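Local coordinates for ribosomal protein L11 methyltransferase (Lactobacillus delbrueckii subsp. bulgaricus ATCC BAA-365, PDB 3GRZ) that probably methylates ribosomal protein L11 on lysine side chains with S-adenosyl-L-methionine as methyl donor, this chain being its C-terminal, Rossmann-like methyltransferase part, at residues N43-R56 with D180-A192. Sequence-based numbering, arbitrary orientation.
Sequences NHQTTQLAMLGIER and DLKMRAGRWIGLA
The indole of Trp-188 receives Thr-46 on one face and Gln-45 at its edge. Thr-46 CG2 makes a CH-pi contact 3.9 Å from the centroid of the five-membered ring, while Asn-43 ND2 lies obliquely by the indole, its amide almost perpendicular to it (87°). In the ring plane, Gln-45 OE1 lies 3.4 Å from Trp-188 CD1; the opposite face carries the aliphatic CG of Arg-187. An alanine in place of Trp-188 would probably leave Thr-46 CG2 without its aromatic cover and open a gap beside the first turn of the helix. At the other end the Arg-56 guanidinium has Leu-181 CB over one face, and NH2 comes 3.6 Å from Ala-192 CB. With its chain extended from CG to NE (chi3 172°), Arg-56 reaches Asp-180 through a water in the guanidinium plane, 3.1 Å from Arg-56 NH2 and 2.6 Å from Asp-180 OD2, itself hydrogen-bonded to Ser-194 OG; Arg-56 NE bonds weakly to Gln-48 of the second subunit. Between these ends, Leu-49 CD1 touches Gly-190 N, and a CB on Gly-190 would run into Leu-49 CB; Met-183 CE abuts Leu-49 O. Helix 44-56, which carries Thr-47, predicted to bind S-adenosyl-L-methionine, thus packs on the C-terminal antiparallel hairpin, whose outer strand continues the sheet into the second subunit. No direct hydrogen bond joins the segments: apolar packing holds them, with the Arg-56–water–Asp-180 bridge at one end.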
ATOM      1  N   ASN B  43       2.525  11.403 -13.201  1.00 68.07           N
ATOM      2  CA  ASN B  43       2.445  11.953 -11.848  1.00 61.51           C
ATOM      3  C   ASN B  43       2.803  10.867 -10.835  1.00 53.78           C
ATOM      4  O   ASN B  43       2.166   9.815 -10.797  1.00 52.43           O
ATOM      5  CB  ASN B  43       1.034  12.499 -11.591  1.00 65.47           C
ATOM      6  CG  ASN B  43       0.930  13.327 -10.315  1.00 66.05           C
ATOM      7  OD1 ASN B  43       1.585  13.055  -9.308  1.00 63.64           O
ATOM      8  ND2 ASN B  43       0.076  14.342 -10.354  1.00 72.07           N
ATOM      9  N   HIS B  44       3.820  11.138 -10.022  1.00 47.12           N
ATOM     10  CA  HIS B  44       4.399  10.148  -9.112  1.00 45.75           C
ATOM     11  C   HIS B  44       3.488   9.785  -7.948  1.00 40.49           C
ATOM     12  O   HIS B  44       3.391   8.602  -7.598  1.00 37.95           O
ATOM     13  CB  HIS B  44       5.754  10.620  -8.587  1.00 49.30           C
ATOM     14  CG  HIS B  44       6.737  10.939  -9.671  1.00 63.74           C
ATOM     15  ND1 HIS B  44       7.015  10.067 -10.703  1.00 70.80           N
ATOM     16  CD2 HIS B  44       7.501  12.034  -9.887  1.00 69.53           C
ATOM     17  CE1 HIS B  44       7.908  10.613 -11.509  1.00 75.93           C
ATOM     18  NE2 HIS B  44       8.220  11.807 -11.036  1.00 75.71           N
ATOM     19  N   GLN B  45       2.831  10.795  -7.369  1.00 39.86           N
ATOM     20  CA  GLN B  45       1.836  10.595  -6.315  1.00 37.99           C
ATOM     21  C   GLN B  45       0.694   9.672  -6.770  1.00 32.62           C
ATOM     22  O   GLN B  45       0.345   8.727  -6.065  1.00 30.59           O
ATOM     23  CB  GLN B  45       1.289  11.934  -5.775  1.00 40.88           C
ATOM     24  CG  GLN B  45       1.885  12.367  -4.414  1.00 50.39           C
ATOM     25  CD  GLN B  45       1.611  13.843  -4.011  1.00 52.20           C
ATOM     26  OE1 GLN B  45       1.153  14.673  -4.817  1.00 50.47           O
ATOM     27  NE2 GLN B  45       1.912  14.167  -2.745  1.00 42.21           N
ATOM     28  N   THR B  46       0.138   9.923  -7.948  1.00 29.14           N
ATOM     29  CA  THR B  46      -1.032   9.163  -8.387  1.00 33.57           C
ATOM     30  C   THR B  46      -0.644   7.750  -8.791  1.00 37.66           C
ATOM     31  O   THR B  46      -1.403   6.806  -8.551  1.00 35.04           O
ATOM     32  CB  THR B  46      -1.806   9.863  -9.526  1.00 35.38           C
ATOM     33  OG1 THR B  46      -0.963   9.976 -10.673  1.00 33.44           O
ATOM     34  CG2 THR B  46      -2.273  11.256  -9.086  1.00 35.41           C
ATOM     35  N   THR B  47       0.555   7.611  -9.370  1.00 30.19           N
ATOM     36  CA  THR B  47       1.111   6.303  -9.682  1.00 28.14           C
ATOM     37  C   THR B  47       1.254   5.477  -8.400  1.00 26.66           C
ATOM     38  O   THR B  47       0.838   4.334  -8.373  1.00 26.66           O
ATOM     39  CB  THR B  47       2.464   6.428 -10.453  1.00 24.87           C
ATOM     40  OG1 THR B  47       2.200   6.998 -11.734  1.00 33.19           O
ATOM     41  CG2 THR B  47       3.133   5.082 -10.662  1.00 32.37           C
ATOM     42  N   GLN B  48       1.822   6.067  -7.345  1.00 29.71           N
ATOM     43  CA  GLN B  48       1.999   5.361  -6.079  1.00 29.04           C
ATOM     44  C   GLN B  48       0.656   4.915  -5.461  1.00 27.36           C
ATOM     45  O   GLN B  48       0.560   3.809  -4.953  1.00 25.56           O
ATOM     46  CB  GLN B  48       2.772   6.221  -5.076  1.00 35.54           C
ATOM     47  CG  GLN B  48       3.062   5.498  -3.752  1.00 37.77           C
ATOM     48  CD  GLN B  48       3.766   6.375  -2.743  1.00 36.12           C
ATOM     49  OE1 GLN B  48       3.185   7.328  -2.213  1.00 39.47           O
ATOM     50  NE2 GLN B  48       5.035   6.064  -2.476  1.00 36.89           N
ATOM     51  N   LEU B  49      -0.368   5.770  -5.511  1.00 27.06           N
ATOM     52  CA  LEU B  49      -1.682   5.419  -4.939  1.00 29.60           C
ATOM     53  C   LEU B  49      -2.262   4.211  -5.654  1.00 28.89           C
ATOM     54  O   LEU B  49      -2.693   3.236  -5.013  1.00 29.42           O
ATOM     55  CB  LEU B  49      -2.654   6.615  -4.963  1.00 30.25           C
ATOM     56  CG  LEU B  49      -2.202   7.859  -4.168  1.00 34.74           C
ATOM     57  CD1 LEU B  49      -3.276   8.933  -4.117  1.00 32.16           C
ATOM     58  CD2 LEU B  49      -1.729   7.483  -2.761  1.00 32.81           C
ATOM     59  N   ALA B  50      -2.234   4.257  -6.986  1.00 30.02           N
ATOM     60  CA  ALA B  50      -2.700   3.134  -7.811  1.00 28.60           C
ATOM     61  C   ALA B  50      -1.908   1.852  -7.508  1.00 26.90           C
ATOM     62  O   ALA B  50      -2.502   0.795  -7.291  1.00 29.02           O
ATOM     63  CB  ALA B  50      -2.632   3.491  -9.297  1.00 29.64           C
ATOM     64  N   MET B  51      -0.579   1.966  -7.433  1.00 30.92           N
ATOM     65  CA  MET B  51       0.283   0.826  -7.097  1.00 30.54           C
ATOM     66  C   MET B  51       0.012   0.184  -5.744  1.00 31.58           C
ATOM     67  O   MET B  51       0.066  -1.045  -5.627  1.00 35.11           O
ATOM     68  CB  MET B  51       1.779   1.201  -7.161  1.00 29.77           C
ATOM     69  CG  MET B  51       2.323   1.387  -8.556  1.00 41.93           C
ATOM     70  SD  MET B  51       2.131  -0.068  -9.599  1.00 44.09           S
ATOM     71  CE  MET B  51       2.491  -1.412  -8.438  1.00 43.75           C
ATOM     72  N   LEU B  52      -0.248   1.008  -4.725  1.00 34.66           N
ATOM     73  CA  LEU B  52      -0.605   0.501  -3.387  1.00 31.67           C
ATOM     74  C   LEU B  52      -1.914  -0.278  -3.430  1.00 31.58           C
ATOM     75  O   LEU B  52      -2.049  -1.306  -2.767  1.00 31.71           O
ATOM     76  CB  LEU B  52      -0.694   1.633  -2.361  1.00 38.38           C
ATOM     77  CG  LEU B  52       0.617   2.334  -1.995  1.00 41.11           C
ATOM     78  CD1 LEU B  52       0.380   3.521  -1.039  1.00 41.51           C
ATOM     79  CD2 LEU B  52       1.635   1.350  -1.420  1.00 36.90           C
ATOM     80  N   GLY B  53      -2.865   0.209  -4.222  1.00 31.13           N
ATOM     81  CA  GLY B  53      -4.114  -0.516  -4.460  1.00 29.10           C
ATOM     82  C   GLY B  53      -3.905  -1.861  -5.139  1.00 27.83           C
ATOM     83  O   GLY B  53      -4.590  -2.838  -4.809  1.00 31.51           O
ATOM     84  N   ILE B  54      -2.985  -1.911  -6.109  1.00 29.29           N
ATOM     85  CA  ILE B  54      -2.692  -3.156  -6.828  1.00 29.63           C
ATOM     86  C   ILE B  54      -1.994  -4.141  -5.891  1.00 29.50           C
ATOM     87  O   ILE B  54      -2.333  -5.329  -5.855  1.00 28.96           O
ATOM     88  CB  ILE B  54      -1.845  -2.927  -8.108  1.00 28.78           C
ATOM     89  CG1 ILE B  54      -2.586  -2.040  -9.101  1.00 26.03           C
ATOM     90  CG2 ILE B  54      -1.490  -4.265  -8.790  1.00 23.52           C
ATOM     91  CD1 ILE B  54      -1.707  -1.557 -10.271  1.00 28.42           C
ATOM     92  N   GLU B  55      -1.052  -3.629  -5.104  1.00 29.40           N
ATOM     93  CA  GLU B  55      -0.337  -4.435  -4.113  1.00 31.89           C
ATOM     94  C   GLU B  55      -1.319  -5.050  -3.098  1.00 34.65           C
ATOM     95  O   GLU B  55      -1.175  -6.206  -2.711  1.00 33.10           O
ATOM     96  CB  GLU B  55       0.731  -3.572  -3.411  1.00 40.84           C
ATOM     97  CG  GLU B  55       1.398  -4.189  -2.172  1.00 43.14           C
ATOM     98  CD  GLU B  55       2.434  -5.255  -2.507  1.00 48.35           C
ATOM     99  OE1 GLU B  55       2.901  -5.303  -3.666  1.00 49.80           O
ATOM    100  OE2 GLU B  55       2.786  -6.053  -1.608  1.00 47.75           O
ATOM    101  N   ARG B  56      -2.334  -4.276  -2.717  1.00 28.93           N
ATOM    102  CA  ARG B  56      -3.356  -4.731  -1.794  1.00 33.46           C
ATOM    103  C   ARG B  56      -4.235  -5.792  -2.439  1.00 31.07           C
ATOM    104  O   ARG B  56      -4.521  -6.820  -1.818  1.00 35.34           O
ATOM    105  CB  ARG B  56      -4.181  -3.537  -1.308  1.00 31.36           C
ATOM    106  CG  ARG B  56      -5.384  -3.867  -0.445  1.00 41.05           C
ATOM    107  CD  ARG B  56      -6.185  -2.597  -0.175  1.00 37.50           C
ATOM    108  NE  ARG B  56      -7.452  -2.858   0.490  1.00 36.66           N
ATOM    109  CZ  ARG B  56      -8.578  -3.193  -0.138  1.00 41.34           C
ATOM    110  NH1 ARG B  56      -9.686  -3.421   0.555  1.00 41.16           N
ATOM    111  NH2 ARG B  56      -8.594  -3.320  -1.451  1.00 41.83           N
ATOM    112  N   ASP B 180     -13.774   0.595  -0.492  1.00 29.75           N
ATOM    113  CA  ASP B 180     -13.165  -0.207   0.544  1.00 34.11           C
ATOM    114  C   ASP B 180     -11.975   0.512   1.174  1.00 32.85           C
ATOM    115  O   ASP B 180     -11.626   0.263   2.333  1.00 33.51           O
ATOM    116  CB  ASP B 180     -12.696  -1.538  -0.044  1.00 33.36           C
ATOM    117  CG  ASP B 180     -13.806  -2.300  -0.738  1.00 41.34           C
ATOM    118  OD1 ASP B 180     -14.983  -2.188  -0.332  1.00 44.28           O
ATOM    119  OD2 ASP B 180     -13.494  -3.032  -1.691  1.00 52.14           O
ATOM    120  N   LEU B 181     -11.337   1.380   0.391  1.00 31.63           N
ATOM    121  CA  LEU B 181     -10.135   2.095   0.822  1.00 29.30           C
ATOM    122  C   LEU B 181     -10.000   3.402   0.061  1.00 28.58           C
ATOM    123  O   LEU B 181     -10.090   3.437  -1.161  1.00 32.96           O
ATOM    124  CB  LEU B 181      -8.882   1.234   0.644  1.00 29.17           C
ATOM    125  CG  LEU B 181      -7.515   1.897   0.893  1.00 34.15           C
ATOM    126  CD1 LEU B 181      -7.243   2.195   2.388  1.00 32.45           C
ATOM    127  CD2 LEU B 181      -6.412   1.045   0.323  1.00 36.96           C
ATOM    128  N   LYS B 182      -9.820   4.474   0.815  1.00 25.82           N
ATOM    129  CA  LYS B 182      -9.602   5.802   0.282  1.00 31.64           C
ATOM    130  C   LYS B 182      -8.197   6.238   0.695  1.00 33.05           C
ATOM    131  O   LYS B 182      -7.817   6.139   1.862  1.00 30.72           O
ATOM    132  CB  LYS B 182     -10.658   6.759   0.831  1.00 29.86           C
ATOM    133  CG  LYS B 182     -10.484   8.207   0.389  1.00 39.23           C
ATOM    134  CD  LYS B 182     -11.634   9.081   0.886  1.00 46.94           C
ATOM    135  CE  LYS B 182     -11.428   9.534   2.333  1.00 61.64           C
ATOM    136  NZ  LYS B 182     -12.633  10.226   2.887  1.00 70.49           N
ATOM    137  N   MET B 183      -7.410   6.688  -0.270  1.00 27.05           N
ATOM    138  CA  MET B 183      -6.057   7.155   0.029  1.00 30.17           C
ATOM    139  C   MET B 183      -5.931   8.588  -0.459  1.00 27.87           C
ATOM    140  O   MET B 183      -6.450   8.923  -1.509  1.00 31.53           O
ATOM    141  CB  MET B 183      -5.015   6.277  -0.670  1.00 26.75           C
ATOM    142  CG  MET B 183      -4.844   4.874  -0.112  1.00 33.10           C
ATOM    143  SD  MET B 183      -3.741   3.871  -1.166  1.00 32.00           S
ATOM    144  CE  MET B 183      -4.819   3.489  -2.520  1.00 32.46           C
ATOM    145  N   ARG B 184      -5.275   9.441   0.317  1.00 28.90           N
ATOM    146  CA  ARG B 184      -5.059  10.801  -0.099  1.00 30.22           C
ATOM    147  C   ARG B 184      -3.622  11.215   0.148  1.00 31.61           C
ATOM    148  O   ARG B 184      -3.160  11.190   1.293  1.00 31.61           O
ATOM    149  CB  ARG B 184      -6.023  11.764   0.606  1.00 34.30           C
ATOM    150  CG  ARG B 184      -5.664  13.216   0.293  1.00 35.29           C
ATOM    151  CD  ARG B 184      -6.754  14.193   0.559  1.00 43.42           C
ATOM    152  NE  ARG B 184      -6.277  15.544   0.281  1.00 45.72           N
ATOM    153  CZ  ARG B 184      -6.972  16.646   0.522  1.00 45.40           C
ATOM    154  NH1 ARG B 184      -6.446  17.831   0.245  1.00 44.61           N
ATOM    155  NH2 ARG B 184      -8.192  16.560   1.035  1.00 43.05           N
ATOM    156  N   ALA B 185      -2.930  11.589  -0.929  1.00 30.33           N
ATOM    157  CA  ALA B 185      -1.578  12.147  -0.866  1.00 33.53           C
ATOM    158  C   ALA B 185      -1.546  13.502  -1.580  1.00 36.42           C
ATOM    159  O   ALA B 185      -1.778  13.580  -2.792  1.00 38.53           O
ATOM    160  CB  ALA B 185      -0.558  11.184  -1.494  1.00 32.43           C
ATOM    161  N   GLY B 186      -1.264  14.564  -0.830  1.00 38.94           N
ATOM    162  CA  GLY B 186      -1.352  15.928  -1.356  1.00 37.48           C
ATOM    163  C   GLY B 186      -2.796  16.219  -1.692  1.00 36.52           C
ATOM    164  O   GLY B 186      -3.673  16.002  -0.869  1.00 39.41           O
ATOM    165  N   ARG B 187      -3.058  16.664  -2.918  1.00 37.20           N
ATOM    166  CA  ARG B 187      -4.442  16.901  -3.337  1.00 38.84           C
ATOM    167  C   ARG B 187      -5.069  15.709  -4.065  1.00 32.05           C
ATOM    168  O   ARG B 187      -6.237  15.753  -4.456  1.00 37.02           O
ATOM    169  CB  ARG B 187      -4.569  18.214  -4.129  1.00 44.53           C
ATOM    170  CG  ARG B 187      -3.891  18.302  -5.509  1.00 51.08           C
ATOM    171  CD  ARG B 187      -4.092  19.736  -6.097  1.00 54.42           C
ATOM    172  NE  ARG B 187      -5.519  20.095  -6.176  1.00 54.46           N
ATOM    173  CZ  ARG B 187      -6.034  21.315  -6.010  1.00 55.95           C
ATOM    174  NH1 ARG B 187      -5.258  22.363  -5.743  1.00 53.05           N
ATOM    175  NH2 ARG B 187      -7.350  21.485  -6.111  1.00 52.03           N
ATOM    176  N   TRP B 188      -4.295  14.633  -4.203  1.00 30.14           N
ATOM    177  CA  TRP B 188      -4.696  13.471  -5.007  1.00 31.35           C
ATOM    178  C   TRP B 188      -5.318  12.359  -4.194  1.00 32.57           C
ATOM    179  O   TRP B 188      -4.872  12.070  -3.094  1.00 29.80           O
ATOM    180  CB  TRP B 188      -3.498  12.912  -5.786  1.00 34.81           C
ATOM    181  CG  TRP B 188      -2.925  13.909  -6.708  1.00 33.27           C
ATOM    182  CD1 TRP B 188      -1.723  14.556  -6.578  1.00 37.25           C
ATOM    183  CD2 TRP B 188      -3.540  14.428  -7.888  1.00 35.56           C
ATOM    184  NE1 TRP B 188      -1.548  15.429  -7.618  1.00 37.12           N
ATOM    185  CE2 TRP B 188      -2.646  15.371  -8.440  1.00 44.97           C
ATOM    186  CE3 TRP B 188      -4.759  14.177  -8.544  1.00 32.33           C
ATOM    187  CZ2 TRP B 188      -2.927  16.067  -9.621  1.00 46.24           C
ATOM    188  CZ3 TRP B 188      -5.038  14.871  -9.720  1.00 39.63           C
ATOM    189  CH2 TRP B 188      -4.126  15.804 -10.242  1.00 43.35           C
ATOM    190  N   ILE B 189      -6.326  11.725  -4.774  1.00 31.21           N
ATOM    191  CA  ILE B 189      -7.075  10.654  -4.147  1.00 29.72           C
ATOM    192  C   ILE B 189      -6.930   9.377  -4.953  1.00 30.37           C
ATOM    193  O   ILE B 189      -6.983   9.404  -6.191  1.00 29.64           O
ATOM    194  CB  ILE B 189      -8.599  11.015  -4.065  1.00 33.28           C
ATOM    195  CG1 ILE B 189      -8.821  12.392  -3.422  1.00 35.62           C
ATOM    196  CG2 ILE B 189      -9.401   9.932  -3.362  1.00 28.96           C
ATOM    197  CD1 ILE B 189      -8.715  12.431  -1.936  1.00 43.67           C
ATOM    198  N   GLY B 190      -6.749   8.260  -4.248  1.00 27.85           N
ATOM    199  CA  GLY B 190      -6.851   6.926  -4.836  1.00 25.62           C
ATOM    200  C   GLY B 190      -7.929   6.132  -4.124  1.00 32.39           C
ATOM    201  O   GLY B 190      -8.113   6.273  -2.918  1.00 29.74           O
ATOM    202  N   LEU B 191      -8.647   5.296  -4.864  1.00 30.79           N
ATOM    203  CA  LEU B 191      -9.723   4.485  -4.281  1.00 33.85           C
ATOM    204  C   LEU B 191      -9.628   3.016  -4.645  1.00 32.89           C
ATOM    205  O   LEU B 191      -9.406   2.681  -5.811  1.00 30.82           O
ATOM    206  CB  LEU B 191     -11.097   4.986  -4.748  1.00 27.85           C
ATOM    207  CG  LEU B 191     -11.464   6.460  -4.600  1.00 28.88           C
ATOM    208  CD1 LEU B 191     -12.768   6.718  -5.363  1.00 31.93           C
ATOM    209  CD2 LEU B 191     -11.611   6.836  -3.127  1.00 25.20           C
ATOM    210  N   ALA B 192      -9.818   2.154  -3.646  1.00 29.99           N
ATOM    211  CA  ALA B 192     -10.067   0.732  -3.869  1.00 27.94           C
ATOM    212  C   ALA B 192     -11.576   0.517  -3.761  1.00 30.26           C
ATOM    213  O   ALA B 192     -12.198   0.920  -2.772  1.00 30.95           O
ATOM    214  CB  ALA B 192      -9.323  -0.124  -2.858  1.00 26.66           C
TER
HETATM  215  O   HOH W   1      -0.608  17.454  -4.564  1.00 44.52           O
HETATM  216  O   HOH W   2     -11.310  -3.544  -3.014  1.00 38.21           O